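Local atomic coordinates of D-aminopeptidase (Burkholderia sp. LK4, PDB entry 5TZB), a protein that probably removes N-terminal residues, including beta-amino acids, from short peptides or amides, as a beta-aminopeptidase of the Ntn-hydrolase class. Residues Gly120-Ala125 with Gln159-Ala164; Gly66-Glu71 with Gly215-Ala220; Thr108-Tyr113 with Asp124-Asn129. One frame throughout, in Å; residues are numbered along the deposited sequence.

Contact 1. Residues Gly120-Ala125 with Gln159-Ala164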
ATOM      1  N   GLY C 120      20.330 -13.837  -3.612  1.00 19.31           N
ATOM      2  CA  GLY C 120      20.588 -13.681  -5.028  1.00 18.62           C
ATOM      3  C   GLY C 120      21.045 -14.951  -5.733  1.00 19.95           C
ATOM      4  O   GLY C 120      20.558 -15.281  -6.828  1.00 18.88           O
ATOM      5  N   ALA C 121      21.986 -15.662  -5.111  1.00 20.39           N
ATOM      6  CA  ALA C 121      22.499 -16.900  -5.687  1.00 21.32           C
ATOM      7  C   ALA C 121      21.360 -17.926  -5.810  1.00 21.62           C
ATOM      8  O   ALA C 121      21.242 -18.612  -6.821  1.00 21.80           O
ATOM      9  CB  ALA C 121      23.656 -17.459  -4.843  1.00 20.69           C
ATOM     10  N   VAL C 122      20.523 -18.013  -4.782  1.00 20.84           N
ATOM     11  CA  VAL C 122      19.375 -18.915  -4.802  1.00 20.53           C
ATOM     12  C   VAL C 122      18.363 -18.511  -5.869  1.00 20.04           C
ATOM     13  O   VAL C 122      17.853 -19.361  -6.615  1.00 19.21           O
ATOM     14  CB  VAL C 122      18.677 -18.972  -3.414  1.00 18.85           C
ATOM     15  CG1 VAL C 122      17.302 -19.639  -3.515  1.00 18.00           C
ATOM     16  CG2 VAL C 122      19.593 -19.678  -2.383  1.00 18.80           C
ATOM     17  N   ARG C 123      18.094 -17.215  -5.965  1.00 19.79           N
ATOM     18  CA  ARG C 123      17.138 -16.726  -6.945  1.00 19.24           C
ATOM     19  C   ARG C 123      17.586 -17.040  -8.373  1.00 19.60           C
ATOM     20  O   ARG C 123      16.807 -17.554  -9.172  1.00 19.97           O
ATOM     21  CB  ARG C 123      16.933 -15.220  -6.791  1.00 17.34           C
ATOM     22  CG  ARG C 123      15.881 -14.622  -7.727  1.00 16.68           C
ATOM     23  CD  ARG C 123      16.526 -13.777  -8.805  1.00 17.92           C
ATOM     24  NE  ARG C 123      15.534 -13.071  -9.602  1.00 18.30           N
ATOM     25  CZ  ARG C 123      15.725 -12.651 -10.848  1.00 17.33           C
ATOM     26  NH1 ARG C 123      16.883 -12.861 -11.460  1.00 17.70           N
ATOM     27  NH2 ARG C 123      14.752 -12.005 -11.472  1.00 16.36           N
ATOM     28  N   ASP C 124      18.839 -16.731  -8.693  1.00 19.53           N
ATOM     29  CA  ASP C 124      19.312 -16.937 -10.057  1.00 20.50           C
ATOM     30  C   ASP C 124      19.481 -18.423 -10.366  1.00 21.98           C
ATOM     31  O   ASP C 124      19.420 -18.831 -11.528  1.00 22.58           O
ATOM     32  CB  ASP C 124      20.601 -16.153 -10.307  1.00 20.58           C
ATOM     33  CG  ASP C 124      20.332 -14.662 -10.567  1.00 20.00           C
ATOM     34  OD1 ASP C 124      19.196 -14.208 -10.297  1.00 19.15           O
ATOM     35  OD2 ASP C 124      21.249 -13.946 -11.044  1.00 20.92           O
ATOM     36  N   ALA C 125      19.672 -19.234  -9.327  1.00 21.91           N
ATOM     37  CA  ALA C 125      19.716 -20.681  -9.510  1.00 22.34           C
ATOM     38  C   ALA C 125      18.328 -21.198  -9.890  1.00 22.44           C
ATOM     39  O   ALA C 125      18.200 -22.109 -10.695  1.00 23.67           O
ATOM     40  CB  ALA C 125      20.218 -21.370  -8.256  1.00 18.71           C
ATOM     41  N   GLN C 159      28.906 -16.651   2.283  1.00 25.80           N
ATOM     42  CA  GLN C 159      28.016 -16.939   1.146  1.00 26.51           C
ATOM     43  C   GLN C 159      28.213 -18.371   0.659  1.00 27.00           C
ATOM     44  O   GLN C 159      28.642 -18.607  -0.475  1.00 27.14           O
ATOM     45  CB  GLN C 159      28.231 -15.911   0.013  1.00 26.39           C
ATOM     46  CG  GLN C 159      27.725 -14.494   0.384  1.00 26.34           C
ATOM     47  CD  GLN C 159      27.886 -13.450  -0.728  1.00 26.73           C
ATOM     48  OE1 GLN C 159      28.974 -13.262  -1.269  1.00 28.06           O
ATOM     49  NE2 GLN C 159      26.802 -12.753  -1.052  1.00 25.54           N
ATOM     50  N   HIS C 160      27.883 -19.330   1.520  1.00 27.43           N
ATOM     51  CA  HIS C 160      28.226 -20.730   1.259  1.00 29.39           C
ATOM     52  C   HIS C 160      27.134 -21.515   0.528  1.00 29.90           C
ATOM     53  O   HIS C 160      27.323 -22.691   0.215  1.00 31.35           O
ATOM     54  CB  HIS C 160      28.558 -21.447   2.569  1.00 29.37           C
ATOM     55  CG  HIS C 160      29.752 -20.888   3.274  1.00 30.09           C
ATOM     56  ND1 HIS C 160      31.044 -21.219   2.930  1.00 31.18           N
ATOM     57  CD2 HIS C 160      29.846 -20.053   4.335  1.00 30.28           C
ATOM     58  CE1 HIS C 160      31.885 -20.589   3.731  1.00 32.47           C
ATOM     59  NE2 HIS C 160      31.183 -19.874   4.592  1.00 32.08           N
ATOM     60  N   VAL C 161      25.998 -20.878   0.253  1.00 28.63           N
ATOM     61  CA  VAL C 161      24.910 -21.547  -0.461  1.00 28.46           C
ATOM     62  C   VAL C 161      25.096 -21.398  -1.960  1.00 29.35           C
ATOM     63  O   VAL C 161      25.368 -20.299  -2.446  1.00 29.63           O
ATOM     64  CB  VAL C 161      23.518 -20.985  -0.057  1.00 20.65           C
ATOM     65  CG1 VAL C 161      22.383 -21.662  -0.854  1.00 19.76           C
ATOM     66  CG2 VAL C 161      23.304 -21.149   1.438  1.00 20.73           C
ATOM     67  N   SER C 162      24.940 -22.499  -2.691  1.00 29.94           N
ATOM     68  CA  SER C 162      25.188 -22.509  -4.131  1.00 29.67           C
ATOM     69  C   SER C 162      24.023 -23.098  -4.922  1.00 28.56           C
ATOM     70  O   SER C 162      23.068 -23.620  -4.345  1.00 28.01           O
ATOM     71  CB  SER C 162      26.450 -23.311  -4.434  1.00 31.14           C
ATOM     72  OG  SER C 162      26.203 -24.688  -4.210  1.00 31.91           O
ATOM     73  N   ALA C 163      24.108 -23.007  -6.248  1.00 28.15           N
ATOM     74  CA  ALA C 163      23.076 -23.565  -7.114  1.00 27.87           C
ATOM     75  C   ALA C 163      22.915 -25.064  -6.886  1.00 28.90           C
ATOM     76  O   ALA C 163      21.808 -25.595  -6.977  1.00 29.30           O
ATOM     77  CB  ALA C 163      23.394 -23.284  -8.576  1.00 27.42           C
ATOM     78  N   ALA C 164      24.020 -25.742  -6.591  1.00 29.41           N
ATOM     79  CA  ALA C 164      23.979 -27.182  -6.362  1.00 30.03           C
ATOM     80  C   ALA C 164      23.110 -27.495  -5.143  1.00 29.28           C
ATOM     81  O   ALA C 164      22.389 -28.490  -5.125  1.00 28.63           O
ATOM     82  CB  ALA C 164      25.399 -27.746  -6.189  1.00 30.35           C
TER

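Contact 2. Residues Gly66-Glu71 with Gly215-Ala220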
ATOM      1  N   GLY C  66      21.492 -23.131   4.795  1.00 27.22           N
ATOM      2  CA  GLY C  66      20.942 -23.979   3.761  1.00 25.09           C
ATOM      3  C   GLY C  66      19.806 -23.316   3.017  1.00 23.38           C
ATOM      4  O   GLY C  66      19.653 -22.093   3.026  1.00 21.33           O
ATOM      5  N   VAL C  67      18.997 -24.137   2.363  1.00 23.47           N
ATOM      6  CA  VAL C  67      17.897 -23.620   1.596  1.00 23.63           C
ATOM      7  C   VAL C  67      16.708 -24.583   1.684  1.00 23.79           C
ATOM      8  O   VAL C  67      16.878 -25.804   1.675  1.00 23.32           O
ATOM      9  CB  VAL C  67      18.335 -23.349   0.117  1.00 23.00           C
ATOM     10  CG1 VAL C  67      19.059 -24.534  -0.460  1.00 24.18           C
ATOM     11  CG2 VAL C  67      17.156 -22.960  -0.755  1.00 22.04           C
ATOM     12  N   THR C  68      15.511 -24.013   1.812  1.00 23.87           N
ATOM     13  CA  THR C  68      14.265 -24.771   1.768  1.00 22.65           C
ATOM     14  C   THR C  68      13.458 -24.355   0.552  1.00 22.61           C
ATOM     15  O   THR C  68      13.379 -23.164   0.243  1.00 22.16           O
ATOM     16  CB  THR C  68      13.422 -24.544   3.027  1.00 21.16           C
ATOM     17  OG1 THR C  68      14.125 -25.057   4.161  1.00 20.69           O
ATOM     18  CG2 THR C  68      12.075 -25.253   2.912  1.00 20.37           C
ATOM     19  N   VAL C  69      12.872 -25.322  -0.153  1.00 22.75           N
ATOM     20  CA  VAL C  69      12.035 -24.991  -1.299  1.00 22.11           C
ATOM     21  C   VAL C  69      10.615 -25.487  -1.099  1.00 20.87           C
ATOM     22  O   VAL C  69      10.374 -26.524  -0.466  1.00 20.45           O
ATOM     23  CB  VAL C  69      12.582 -25.566  -2.628  1.00 23.69           C
ATOM     24  CG1 VAL C  69      13.900 -24.916  -2.998  1.00 25.43           C
ATOM     25  CG2 VAL C  69      12.734 -27.053  -2.540  1.00 24.61           C
ATOM     26  N   ILE C  70       9.679 -24.690  -1.597  1.00 19.69           N
ATOM     27  CA  ILE C  70       8.281 -25.059  -1.640  1.00 19.73           C
ATOM     28  C   ILE C  70       7.869 -25.080  -3.090  1.00 20.59           C
ATOM     29  O   ILE C  70       8.002 -24.058  -3.787  1.00 20.71           O
ATOM     30  CB  ILE C  70       7.378 -24.066  -0.887  1.00 19.81           C
ATOM     31  CG1 ILE C  70       7.885 -23.801   0.530  1.00 19.50           C
ATOM     32  CG2 ILE C  70       5.931 -24.555  -0.867  1.00 20.27           C
ATOM     33  CD1 ILE C  70       7.186 -22.617   1.182  1.00 17.78           C
ATOM     34  N   GLU C  71       7.373 -26.225  -3.550  1.00 20.04           N
ATOM     35  CA  GLU C  71       6.743 -26.296  -4.869  1.00 20.16           C
ATOM     36  C   GLU C  71       5.246 -26.111  -4.663  1.00 18.09           C
ATOM     37  O   GLU C  71       4.643 -26.859  -3.891  1.00 18.39           O
ATOM     38  CB  GLU C  71       7.028 -27.628  -5.571  1.00 21.07           C
ATOM     39  CG  GLU C  71       8.492 -27.884  -5.891  1.00 23.77           C
ATOM     40  CD  GLU C  71       8.981 -27.146  -7.137  1.00 25.65           C
ATOM     41  OE1 GLU C  71       8.255 -26.271  -7.669  1.00 26.17           O
ATOM     42  OE2 GLU C  71      10.094 -27.473  -7.606  1.00 26.98           O
ATOM     43  N   GLY C 215      -2.505 -24.574   5.030  1.00 15.62           N
ATOM     44  CA  GLY C 215      -1.223 -24.982   5.594  1.00 17.05           C
ATOM     45  C   GLY C 215      -0.258 -23.819   5.707  1.00 16.71           C
ATOM     46  O   GLY C 215      -0.397 -22.842   4.988  1.00 16.97           O
ATOM     47  N   ALA C 216       0.709 -23.911   6.616  1.00 17.06           N
ATOM     48  CA  ALA C 216       1.733 -22.879   6.754  1.00 16.11           C
ATOM     49  C   ALA C 216       3.114 -23.498   6.910  1.00 17.23           C
ATOM     50  O   ALA C 216       3.275 -24.538   7.563  1.00 16.60           O
ATOM     51  CB  ALA C 216       1.437 -21.956   7.958  1.00 15.19           C
ATOM     52  N   LEU C 217       4.117 -22.848   6.326  1.00 17.55           N
ATOM     53  CA  LEU C 217       5.506 -23.243   6.544  1.00 19.07           C
ATOM     54  C   LEU C 217       6.290 -21.995   6.955  1.00 18.57           C
ATOM     55  O   LEU C 217       6.326 -21.002   6.220  1.00 18.57           O
ATOM     56  CB  LEU C 217       6.114 -23.871   5.281  1.00 20.75           C
ATOM     57  CG  LEU C 217       7.543 -24.424   5.395  1.00 22.19           C
ATOM     58  CD1 LEU C 217       7.508 -25.745   6.111  1.00 22.02           C
ATOM     59  CD2 LEU C 217       8.188 -24.579   4.026  1.00 23.34           C
ATOM     60  N   VAL C 218       6.897 -22.018   8.134  1.00 18.26           N
ATOM     61  CA  VAL C 218       7.611 -20.829   8.583  1.00 18.02           C
ATOM     62  C   VAL C 218       9.097 -21.111   8.732  1.00 18.79           C
ATOM     63  O   VAL C 218       9.522 -22.263   8.909  1.00 18.10           O
ATOM     64  CB  VAL C 218       7.070 -20.299   9.925  1.00 17.56           C
ATOM     65  CG1 VAL C 218       5.560 -20.112   9.844  1.00 14.45           C
ATOM     66  CG2 VAL C 218       7.456 -21.251  11.064  1.00 15.47           C
ATOM     67  N   GLN C 219       9.883 -20.046   8.616  1.00 20.07           N
ATOM     68  CA  GLN C 219      11.283 -20.060   9.012  1.00 20.54           C
ATOM     69  C   GLN C 219      11.403 -19.017  10.118  1.00 20.79           C
ATOM     70  O   GLN C 219      11.436 -17.814   9.850  1.00 20.46           O
ATOM     71  CB  GLN C 219      12.202 -19.762   7.827  1.00 19.87           C
ATOM     72  CG  GLN C 219      13.680 -19.737   8.151  1.00 19.57           C
ATOM     73  CD  GLN C 219      14.529 -19.747   6.896  1.00 19.76           C
ATOM     74  OE1 GLN C 219      14.530 -20.729   6.151  1.00 20.64           O
ATOM     75  NE2 GLN C 219      15.250 -18.651   6.647  1.00 18.29           N
ATOM     76  N   ALA C 220      11.402 -19.497  11.362  1.00 20.56           N
ATOM     77  CA  ALA C 220      11.278 -18.647  12.543  1.00 20.25           C
ATOM     78  C   ALA C 220      12.645 -18.296  13.117  1.00 20.35           C
ATOM     79  O   ALA C 220      13.419 -19.186  13.495  1.00 19.86           O
ATOM     80  CB  ALA C 220      10.412 -19.333  13.609  1.00 21.26           C
TER

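Contact 3. Residues Thr108-Tyr113 with Asp124-Asn129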
ATOM      1  N   THR C 108       4.413 -18.039 -10.006  1.00 17.57           N
ATOM      2  CA  THR C 108       4.698 -18.772 -11.231  1.00 18.32           C
ATOM      3  C   THR C 108       5.979 -19.588 -11.106  1.00 18.70           C
ATOM      4  O   THR C 108       6.488 -20.095 -12.106  1.00 20.33           O
ATOM      5  CB  THR C 108       4.838 -17.805 -12.450  1.00 16.00           C
ATOM      6  OG1 THR C 108       5.924 -16.899 -12.224  1.00 17.07           O
ATOM      7  CG2 THR C 108       3.563 -17.009 -12.661  1.00 14.82           C
ATOM      8  N   THR C 109       6.508 -19.680  -9.888  1.00 17.21           N
ATOM      9  CA  THR C 109       7.790 -20.323  -9.620  1.00 17.92           C
ATOM     10  C   THR C 109       7.726 -21.082  -8.302  1.00 17.85           C
ATOM     11  O   THR C 109       6.766 -20.929  -7.556  1.00 17.91           O
ATOM     12  CB  THR C 109       8.946 -19.308  -9.506  1.00 17.43           C
ATOM     13  OG1 THR C 109       8.680 -18.418  -8.406  1.00 16.99           O
ATOM     14  CG2 THR C 109       9.112 -18.513 -10.802  1.00 16.95           C
ATOM     15  N   PRO C 110       8.762 -21.876  -8.000  1.00 16.30           N
ATOM     16  CA  PRO C 110       8.864 -22.315  -6.608  1.00 15.59           C
ATOM     17  C   PRO C 110       9.151 -21.142  -5.679  1.00 15.69           C
ATOM     18  O   PRO C 110       9.503 -20.043  -6.128  1.00 15.38           O
ATOM     19  CB  PRO C 110      10.063 -23.266  -6.602  1.00 16.33           C
ATOM     20  CG  PRO C 110      10.324 -23.595  -8.013  1.00 17.98           C
ATOM     21  CD  PRO C 110       9.791 -22.494  -8.862  1.00 17.17           C
ATOM     22  N   ILE C 111       8.998 -21.410  -4.393  1.00 15.24           N
ATOM     23  CA  ILE C 111       9.369 -20.515  -3.317  1.00 17.38           C
ATOM     24  C   ILE C 111      10.553 -21.097  -2.580  1.00 18.60           C
ATOM     25  O   ILE C 111      10.576 -22.292  -2.305  1.00 19.61           O
ATOM     26  CB  ILE C 111       8.221 -20.333  -2.310  1.00 17.11           C
ATOM     27  CG1 ILE C 111       6.995 -19.755  -3.008  1.00 17.05           C
ATOM     28  CG2 ILE C 111       8.649 -19.446  -1.135  1.00 15.48           C
ATOM     29  CD1 ILE C 111       5.714 -19.949  -2.206  1.00 18.54           C
ATOM     30  N   ALA C 112      11.523 -20.256  -2.240  1.00 19.16           N
ATOM     31  CA  ALA C 112      12.678 -20.727  -1.502  1.00 19.04           C
ATOM     32  C   ALA C 112      12.954 -19.836  -0.284  1.00 18.21           C
ATOM     33  O   ALA C 112      12.697 -18.628  -0.302  1.00 16.10           O
ATOM     34  CB  ALA C 112      13.889 -20.812  -2.405  1.00 19.36           C
ATOM     35  N   TYR C 113      13.393 -20.476   0.799  1.00 18.89           N
ATOM     36  CA  TYR C 113      13.890 -19.807   1.994  1.00 19.31           C
ATOM     37  C   TYR C 113      15.397 -20.010   2.107  1.00 21.48           C
ATOM     38  O   TYR C 113      15.867 -21.129   1.915  1.00 23.72           O
ATOM     39  CB  TYR C 113      13.254 -20.377   3.261  1.00 19.01           C
ATOM     40  CG  TYR C 113      11.763 -20.233   3.445  1.00 18.25           C
ATOM     41  CD1 TYR C 113      10.997 -19.413   2.633  1.00 18.13           C
ATOM     42  CD2 TYR C 113      11.124 -20.926   4.469  1.00 18.64           C
ATOM     43  CE1 TYR C 113       9.622 -19.295   2.836  1.00 18.34           C
ATOM     44  CE2 TYR C 113       9.767 -20.813   4.678  1.00 18.99           C
ATOM     45  CZ  TYR C 113       9.023 -20.002   3.866  1.00 19.74           C
ATOM     46  OH  TYR C 113       7.670 -19.903   4.096  1.00 22.06           O
ATOM     47  N   ASP C 124      18.839 -16.731  -8.693  1.00 19.53           N
ATOM     48  CA  ASP C 124      19.312 -16.937 -10.057  1.00 20.50           C
ATOM     49  C   ASP C 124      19.481 -18.423 -10.366  1.00 21.98           C
ATOM     50  O   ASP C 124      19.420 -18.831 -11.528  1.00 22.58           O
ATOM     51  CB  ASP C 124      20.601 -16.153 -10.307  1.00 20.58           C
ATOM     52  CG  ASP C 124      20.332 -14.662 -10.567  1.00 20.00           C
ATOM     53  OD1 ASP C 124      19.196 -14.208 -10.297  1.00 19.15           O
ATOM     54  OD2 ASP C 124      21.249 -13.946 -11.044  1.00 20.92           O
ATOM     55  N   ALA C 125      19.672 -19.234  -9.327  1.00 21.91           N
ATOM     56  CA  ALA C 125      19.716 -20.681  -9.510  1.00 22.34           C
ATOM     57  C   ALA C 125      18.328 -21.198  -9.890  1.00 22.44           C
ATOM     58  O   ALA C 125      18.200 -22.109 -10.695  1.00 23.67           O
ATOM     59  CB  ALA C 125      20.218 -21.370  -8.256  1.00 18.71           C
ATOM     60  N   LEU C 126      17.290 -20.616  -9.301  1.00 21.74           N
ATOM     61  CA  LEU C 126      15.920 -20.993  -9.637  1.00 21.67           C
ATOM     62  C   LEU C 126      15.573 -20.545 -11.067  1.00 21.51           C
ATOM     63  O   LEU C 126      14.847 -21.238 -11.783  1.00 21.00           O
ATOM     64  CB  LEU C 126      14.943 -20.403  -8.610  1.00 20.26           C
ATOM     65  CG  LEU C 126      14.968 -21.079  -7.229  1.00 20.29           C
ATOM     66  CD1 LEU C 126      14.066 -20.376  -6.254  1.00 20.47           C
ATOM     67  CD2 LEU C 126      14.557 -22.546  -7.328  1.00 20.43           C
ATOM     68  N   VAL C 127      16.131 -19.413 -11.501  1.00 21.56           N
ATOM     69  CA  VAL C 127      15.959 -18.995 -12.886  1.00 20.82           C
ATOM     70  C   VAL C 127      16.599 -19.999 -13.848  1.00 22.33           C
ATOM     71  O   VAL C 127      15.955 -20.463 -14.804  1.00 22.35           O
ATOM     72  CB  VAL C 127      16.566 -17.620 -13.159  1.00 19.07           C
ATOM     73  CG1 VAL C 127      16.518 -17.342 -14.642  1.00 18.48           C
ATOM     74  CG2 VAL C 127      15.823 -16.542 -12.372  1.00 17.15           C
ATOM     75  N   ALA C 128      17.858 -20.342 -13.587  1.00 23.70           N
ATOM     76  CA  ALA C 128      18.573 -21.292 -14.431  1.00 25.29           C
ATOM     77  C   ALA C 128      17.833 -22.620 -14.517  1.00 24.94           C
ATOM     78  O   ALA C 128      17.851 -23.275 -15.556  1.00 23.52           O
ATOM     79  CB  ALA C 128      19.984 -21.512 -13.914  1.00 25.49           C
ATOM     80  N   ASN C 129      17.156 -22.996 -13.435  1.00 25.56           N
ATOM     81  CA  ASN C 129      16.435 -24.267 -13.389  1.00 27.07           C
ATOM     82  C   ASN C 129      15.274 -24.353 -14.386  1.00 26.93           C
ATOM     83  O   ASN C 129      14.829 -25.441 -14.737  1.00 27.67           O
ATOM     84  CB  ASN C 129      15.921 -24.543 -11.977  1.00 26.71           C
ATOM     85  CG  ASN C 129      15.365 -25.954 -11.833  1.00 27.68           C
ATOM     86  OD1 ASN C 129      16.067 -26.935 -12.086  1.00 28.65           O
ATOM     87  ND2 ASN C 129      14.119 -26.059 -11.397  1.00 27.14           N
TER

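Contact 1. Residues Gly120-Ala125 with Gln159-Ala164
Val122 and Val161 meet by one methyl each, CG2 of Val122 lying 3.7 Å from CG1 of Val161, and the two branched side chains pass at a slant instead of meeting head-on. Val122 CG2 stands opposite its own carbonyl carbon and Val161 CG1 opposite its own backbone N (chi1 178°), which presents these two methyls to each other. One turn on from Ala121 the backbones draw closer. Ala125 and Ala163 have CA atoms 5.0 Å apart, and Ala125 CB rests 3.7 Å from Ala163 CB; the short methyl side chains are consistent with so close an approach. Ala121 adds a looser touch, its CB 4.1 Å from Val161 O. No hydrogen bond joins the two segments.

Ser162 occupies the N-cap position of the helix that Ala163 begins. Away from the contact, on helix 119-129, Arg123 and Asp124 form a salt bridge at the subunit interface: NH1 to OD1 is 2.9 Å with an N-H...O angle of 172°, the acceptor in the guanidinium plane but the donor, on the syn side, 31° off the carboxylate plane. This carboxylate also accepts hydrogen bonds from the backbone N atoms of Gly120 and Ala121 of the second subunit.

Val122 also packs on Thr114 of strand 111-115 and Val145 of strand 144-148, while Val161 covers Thr114 and Thr65; helix 119-129 and the loop leading into helix 163-172 thus lie over the sheet.

Contact 2. Residues Gly66-Glu71 with Gly215-Ala220
Thr68 and Ile70 face Leu217 across two strands that run in roughly opposite directions without sharing a hydrogen bond, with CA atoms 8.8 Å apart for Ile70 and Leu217, the spacing of stacked sheets and not of paired strands.

Leu217 is the centre of the contact. Two torsions together give its reach: chi1 of -176° sets CG opposite the backbone N, and chi2 of 77° leaves CD2 as the branch extended away from CA, toward the other strand. There CD2 lies 3.6 Å from Ile70 CG1 and equally close to Ile70 CD1. The two side chains lie alongside each other, pointing opposite ways, so that CD2 rests on the CG1-CD1 bond. Thr68 meets the same methyl tip to tip, its CG2 4.1 Å from Leu217 CD2.

That threonine turns only its methyl to leucine: OG1 is hydrogen-bonded to His51 ND1 and Gly185 N, which ties down the rotation of the side chain. Gln219, beside the contact, is held through NE2 by Thr148 OG1 and Thr114 O, and the carbonyl O of Leu217 takes a hydrogen bond from Tyr113 OH.

Strand 63-71 lies between strands 48-56 and 111-115 in one sheet, and strand 213-220 between 197-204 and 260-266 in the other; their facing sides contribute to the interface between the two sheets, consistent with the alpha-beta-beta-alpha sandwich of family S58.

Contact 3. Residues Thr108-Tyr113 with Asp124-Asn129
Leu126 spreads its two methyls over Ala112 and Pro110, and these two touches carry the contact. CD1 of Leu126 lies 3.9 Å from Ala112 CB; its CD2 stands off at 4.4 Å from Pro110 CG, a looser touch at the ring of the proline. With CG beside the backbone N (chi1 -73°) and CD1 extended away from CA (chi2 176°), the leucine extends from the helix toward the strand, and the small alanine accepts its farthest carbon. All three residues are buried.

No hydrogen bond crosses the contact. Just before the strand begins, Thr109 OG1 donates to Pro110 O at 2.9 Å, coming in 28° out of the carbonyl plane, and the hydroxyl has a second, weak bond with Val144 N, a weak link from the turn around Pro110 to the start of a neighbouring strand. On the helical side, routine backbone bonds such as Ala128 N to Asp124 O, 3.0 Å, run through the segment, and Asn129 OD1 is bonded to Gln167 NE2 of helix 163-172.

The contact is internal to a beta-alpha-beta crossover: helix 119-129 connects strand 111-115 to its parallel neighbour 144-148 and packs back over both. Ala112 pairs through its backbone with Val144 and Met146, Leu126 also covers Pro143 and Val145, and its flank toward helix 163-172 is met by Val166.

Along the chain, contact 2 closes the widest loop, from strand 63-71 to strand 213-220, and both other contacts are nested within it. Contacts 1 and 3 share helix 119-129, including Asp124 and Ala125; their centres are 10 Å apart, and Val122 CG1 joins them by touching Ala112 CB at 3.8 Å. Contact 2 lies about 4 Å from the chain's centre and, centre to centre, about 13 Å from contact 3 and 16 Å from contact 1. Strands 63-71 and 111-115 are neighbours in one sheet, where Ile70 N probably bonds to Ile111 O. That sheet packs helix 119-129 through contact 3, with contact 1 joining this helix to the start of helix 163-172 near the second subunit, and meets the other sheet through contact 2.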